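PDB 4CW4: beta-ketoacyl-[acyl-carrier-protein] synthase FabY from Pseudomonas aeruginosa, which condenses acetyl-CoA with malonyl-[acyl carrier protein] to make 3-oxobutanoyl-ACP, the primer that starts fatty acid synthesis. Local coordinates for residues A[181-186]-A[594-599]. Residues are numbered along the deposited sequence; the frame is centred on the assembly and turned at random.
Sequences ELYNSR and LEIIYN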
ATOM      1  N   GLU A 181      -1.837   7.445  25.242  1.00 17.93           N
ATOM      2  CA  GLU A 181      -1.436   8.091  26.491  1.00 19.53           C
ATOM      3  C   GLU A 181       0.062   7.985  26.740  1.00 17.40           C
ATOM      4  O   GLU A 181       0.596   8.618  27.656  1.00 18.25           O
ATOM      5  CB  GLU A 181      -2.183   7.470  27.675  1.00 23.21           C
ATOM      6  CG  GLU A 181      -3.687   7.631  27.595  1.00 27.08           C
ATOM      7  CD  GLU A 181      -4.414   6.938  28.739  1.00 31.05           C
ATOM      8  OE1 GLU A 181      -3.766   6.183  29.508  1.00 32.52           O
ATOM      9  OE2 GLU A 181      -5.637   7.145  28.861  1.00 32.87           O
ATOM     10  N   LEU A 182       0.749   7.193  25.928  1.00 14.78           N
ATOM     11  CA  LEU A 182       2.146   6.881  26.215  1.00 15.67           C
ATOM     12  C   LEU A 182       3.168   7.820  25.595  1.00 15.15           C
ATOM     13  O   LEU A 182       4.371   7.700  25.891  1.00 16.19           O
ATOM     14  CB  LEU A 182       2.439   5.457  25.769  1.00 16.16           C
ATOM     15  CG  LEU A 182       1.587   4.353  26.401  1.00 18.53           C
ATOM     16  CD1 LEU A 182       1.954   3.038  25.755  1.00 18.40           C
ATOM     17  CD2 LEU A 182       1.783   4.276  27.900  1.00 19.82           C
ATOM     18  N   TYR A 183       2.707   8.727  24.731  1.00 14.57           N
ATOM     19  CA  TYR A 183       3.591   9.684  24.063  1.00 14.61           C
ATOM     20  C   TYR A 183       2.725  10.829  23.570  1.00 15.11           C
ATOM     21  O   TYR A 183       1.496  10.787  23.726  1.00 14.80           O
ATOM     22  CB  TYR A 183       4.387   9.022  22.904  1.00 13.49           C
ATOM     23  CG  TYR A 183       3.561   8.806  21.655  1.00 12.94           C
ATOM     24  CD1 TYR A 183       2.682   7.731  21.540  1.00 12.63           C
ATOM     25  CD2 TYR A 183       3.659   9.679  20.587  1.00 13.21           C
ATOM     26  CE1 TYR A 183       1.930   7.562  20.423  1.00 12.64           C
ATOM     27  CE2 TYR A 183       2.902   9.520  19.479  1.00 11.58           C
ATOM     28  CZ  TYR A 183       2.036   8.449  19.400  1.00 11.84           C
ATOM     29  OH  TYR A 183       1.240   8.270  18.297  1.00 12.75           O
ATOM     30  N   ASN A 184       3.358  11.834  22.960  1.00 16.42           N
ATOM     31  CA  ASN A 184       2.642  12.995  22.435  1.00 17.59           C
ATOM     32  C   ASN A 184       1.899  12.657  21.142  1.00 16.24           C
ATOM     33  O   ASN A 184       2.404  12.888  20.046  1.00 17.23           O
ATOM     34  CB  ASN A 184       3.609  14.158  22.199  1.00 22.02           C
ATOM     35  CG  ASN A 184       2.934  15.341  21.539  1.00 26.83           C
ATOM     36  OD1 ASN A 184       1.713  15.517  21.643  1.00 28.22           O
ATOM     37  ND2 ASN A 184       3.719  16.151  20.839  1.00 29.24           N
ATOM     38  N   SER A 185       0.701  12.105  21.287  1.00 15.49           N
ATOM     39  CA  SER A 185      -0.011  11.472  20.178  1.00 15.68           C
ATOM     40  C   SER A 185      -1.105  12.348  19.573  1.00 16.92           C
ATOM     41  O   SER A 185      -1.928  11.858  18.789  1.00 16.72           O
ATOM     42  CB  SER A 185      -0.656  10.200  20.682  1.00 16.24           C
ATOM     43  OG  SER A 185      -1.548  10.533  21.728  1.00 17.04           O
ATOM     44  N   ARG A 186      -1.120  13.627  19.933  1.00 18.64           N
ATOM     45  CA  ARG A 186      -2.151  14.542  19.441  1.00 21.82           C
ATOM     46  C   ARG A 186      -2.303  14.469  17.916  1.00 20.42           C
ATOM     47  O   ARG A 186      -1.328  14.544  17.165  1.00 21.14           O
ATOM     48  CB  ARG A 186      -1.853  15.979  19.889  1.00 26.73           C
ATOM     49  CG  ARG A 186      -1.908  16.179  21.394  1.00 32.19           C
ATOM     50  CD  ARG A 186      -1.512  17.603  21.786  1.00 36.78           C
ATOM     51  NE  ARG A 186      -1.664  17.853  23.222  1.00 40.08           N
ATOM     52  CZ  ARG A 186      -0.864  17.350  24.160  1.00 42.24           C
ATOM     53  NH1 ARG A 186       0.145  16.552  23.826  1.00 42.96           N
ATOM     54  NH2 ARG A 186      -1.081  17.638  25.439  1.00 43.17           N
ATOM     55  N   LEU A 594       7.651   2.261  29.748  1.00 12.14           N
ATOM     56  CA  LEU A 594       7.841   1.823  28.360  1.00 12.24           C
ATOM     57  C   LEU A 594       8.738   2.766  27.551  1.00 12.69           C
ATOM     58  O   LEU A 594       9.281   2.371  26.510  1.00 13.72           O
ATOM     59  CB  LEU A 594       6.477   1.676  27.675  1.00 12.83           C
ATOM     60  CG  LEU A 594       5.592   0.565  28.242  1.00 14.15           C
ATOM     61  CD1 LEU A 594       4.183   0.642  27.628  1.00 15.79           C
ATOM     62  CD2 LEU A 594       6.229  -0.797  27.988  1.00 14.06           C
ATOM     63  N   GLU A 595       8.878   3.999  28.043  1.00 13.82           N
ATOM     64  CA  GLU A 595       9.683   5.069  27.424  1.00 15.44           C
ATOM     65  C   GLU A 595       9.595   5.074  25.897  1.00 14.09           C
ATOM     66  O   GLU A 595      10.551   4.811  25.166  1.00 14.95           O
ATOM     67  CB  GLU A 595      11.133   5.031  27.921  1.00 19.04           C
ATOM     68  CG  GLU A 595      11.913   6.335  27.674  1.00 22.02           C
ATOM     69  CD  GLU A 595      11.439   7.516  28.518  1.00 24.81           C
ATOM     70  OE1 GLU A 595      10.663   7.323  29.480  1.00 24.66           O
ATOM     71  OE2 GLU A 595      11.846   8.666  28.197  1.00 28.22           O
ATOM     72  N   ILE A 596       8.414   5.413  25.416  1.00 12.43           N
ATOM     73  CA  ILE A 596       8.145   5.408  23.996  1.00 12.57           C
ATOM     74  C   ILE A 596       8.999   6.467  23.311  1.00 13.66           C
ATOM     75  O   ILE A 596       9.080   7.614  23.760  1.00 15.93           O
ATOM     76  CB  ILE A 596       6.634   5.652  23.731  1.00 12.42           C
ATOM     77  CG1 ILE A 596       5.795   4.573  24.415  1.00 12.72           C
ATOM     78  CG2 ILE A 596       6.357   5.715  22.236  1.00 12.89           C
ATOM     79  CD1 ILE A 596       6.174   3.159  24.091  1.00 13.16           C
ATOM     80  N   ILE A 597       9.609   6.071  22.203  1.00 14.37           N
ATOM     81  CA  ILE A 597      10.440   6.973  21.415  1.00 14.90           C
ATOM     82  C   ILE A 597       9.571   7.734  20.428  1.00 15.64           C
ATOM     83  O   ILE A 597       8.919   7.136  19.584  1.00 16.46           O
ATOM     84  CB  ILE A 597      11.509   6.183  20.625  1.00 16.68           C
ATOM     85  CG1 ILE A 597      12.350   5.317  21.585  1.00 18.68           C
ATOM     86  CG2 ILE A 597      12.386   7.154  19.820  1.00 16.89           C
ATOM     87  CD1 ILE A 597      13.119   4.187  20.912  1.00 21.39           C
ATOM     88  N   TYR A 598       9.578   9.056  20.528  1.00 14.70           N
ATOM     89  CA  TYR A 598       8.852   9.910  19.595  1.00 15.70           C
ATOM     90  C   TYR A 598       9.626  11.218  19.493  1.00 16.41           C
ATOM     91  O   TYR A 598       9.426  12.150  20.279  1.00 19.06           O
ATOM     92  CB  TYR A 598       7.407  10.173  20.024  1.00 15.68           C
ATOM     93  CG  TYR A 598       6.637  11.002  19.008  1.00 16.49           C
ATOM     94  CD1 TYR A 598       6.297  10.472  17.777  1.00 16.49           C
ATOM     95  CD2 TYR A 598       6.255  12.309  19.280  1.00 16.68           C
ATOM     96  CE1 TYR A 598       5.616  11.214  16.837  1.00 17.35           C
ATOM     97  CE2 TYR A 598       5.563  13.062  18.349  1.00 18.22           C
ATOM     98  CZ  TYR A 598       5.256  12.510  17.125  1.00 17.94           C
ATOM     99  OH  TYR A 598       4.572  13.237  16.182  1.00 18.98           O
ATOM    100  N   ASN A 599      10.524  11.265  18.522  1.00 15.70           N
ATOM    101  CA  ASN A 599      11.546  12.303  18.449  1.00 16.96           C
ATOM    102  C   ASN A 599      11.218  13.437  17.472  1.00 17.65           C
ATOM    103  O   ASN A 599      12.126  13.985  16.822  1.00 17.66           O
ATOM    104  CB  ASN A 599      12.878  11.656  18.066  1.00 18.77           C
ATOM    105  CG  ASN A 599      14.072  12.452  18.524  1.00 20.07           C
ATOM    106  OD1 ASN A 599      14.089  12.987  19.630  1.00 21.37           O
ATOM    107  ND2 ASN A 599      15.087  12.539  17.672  1.00 20.02           N
TER
HETATM  108  O   HOH W   1       6.347   6.412  27.341  1.00 16.62           O
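Tyr183 brings the CD2 corner of its ring over one face of Tyr598, above the outer part of the ring and 3.6 Å from Tyr598 CG. The two rings cross obliquely, planes at 53° and centroids 5.1 Å apart. Tyr598 reaches there with CG anti to its backbone N (chi1 -177°), whereas Tyr183 CG sits between its backbone N and carbonyl carbon (chi1 77°). Within its own turn, Ser185 CB lies against a face of the Tyr183 ring, and the phenol OH is hydrogen-bonded to His188, whose ring also meets that of Tyr598. Asn184, centre of an inverse gamma turn, sets its carbonyl O 3.6 Å from Tyr598 CE2; its side-chain OD1 accepts a hydrogen bond from Arg186 NH1, which lies well above the carbonyl plane.

Ile596 fills the next position along, CG2 against Tyr183 CB at 3.9 Å and CG1 against Leu182 CB at 3.7 Å. Leu182 and Leu594 then cross obliquely, Leu182 CD1 touching Leu594 CD1 at 3.8 Å. Beside this apolar row one water donates to Leu182 O at 2.8 Å and accepts from Ile596 N at 3.0 Å, bridging the two backbones.

The contact joins two irregular surface loops, away from the predicted active-site residues: the approach to helix 190-204 and the chain following helix 565-590. Both lean on helix 190-204, whose Thr200 and Arg204 bond Ile597 N and Glu595 O. Apart from the Asn184 carbonyl, direct side-chain contacts are apolar and aromatic, so between these segments side-chain fit probably does most of the holding, with one water as polar link.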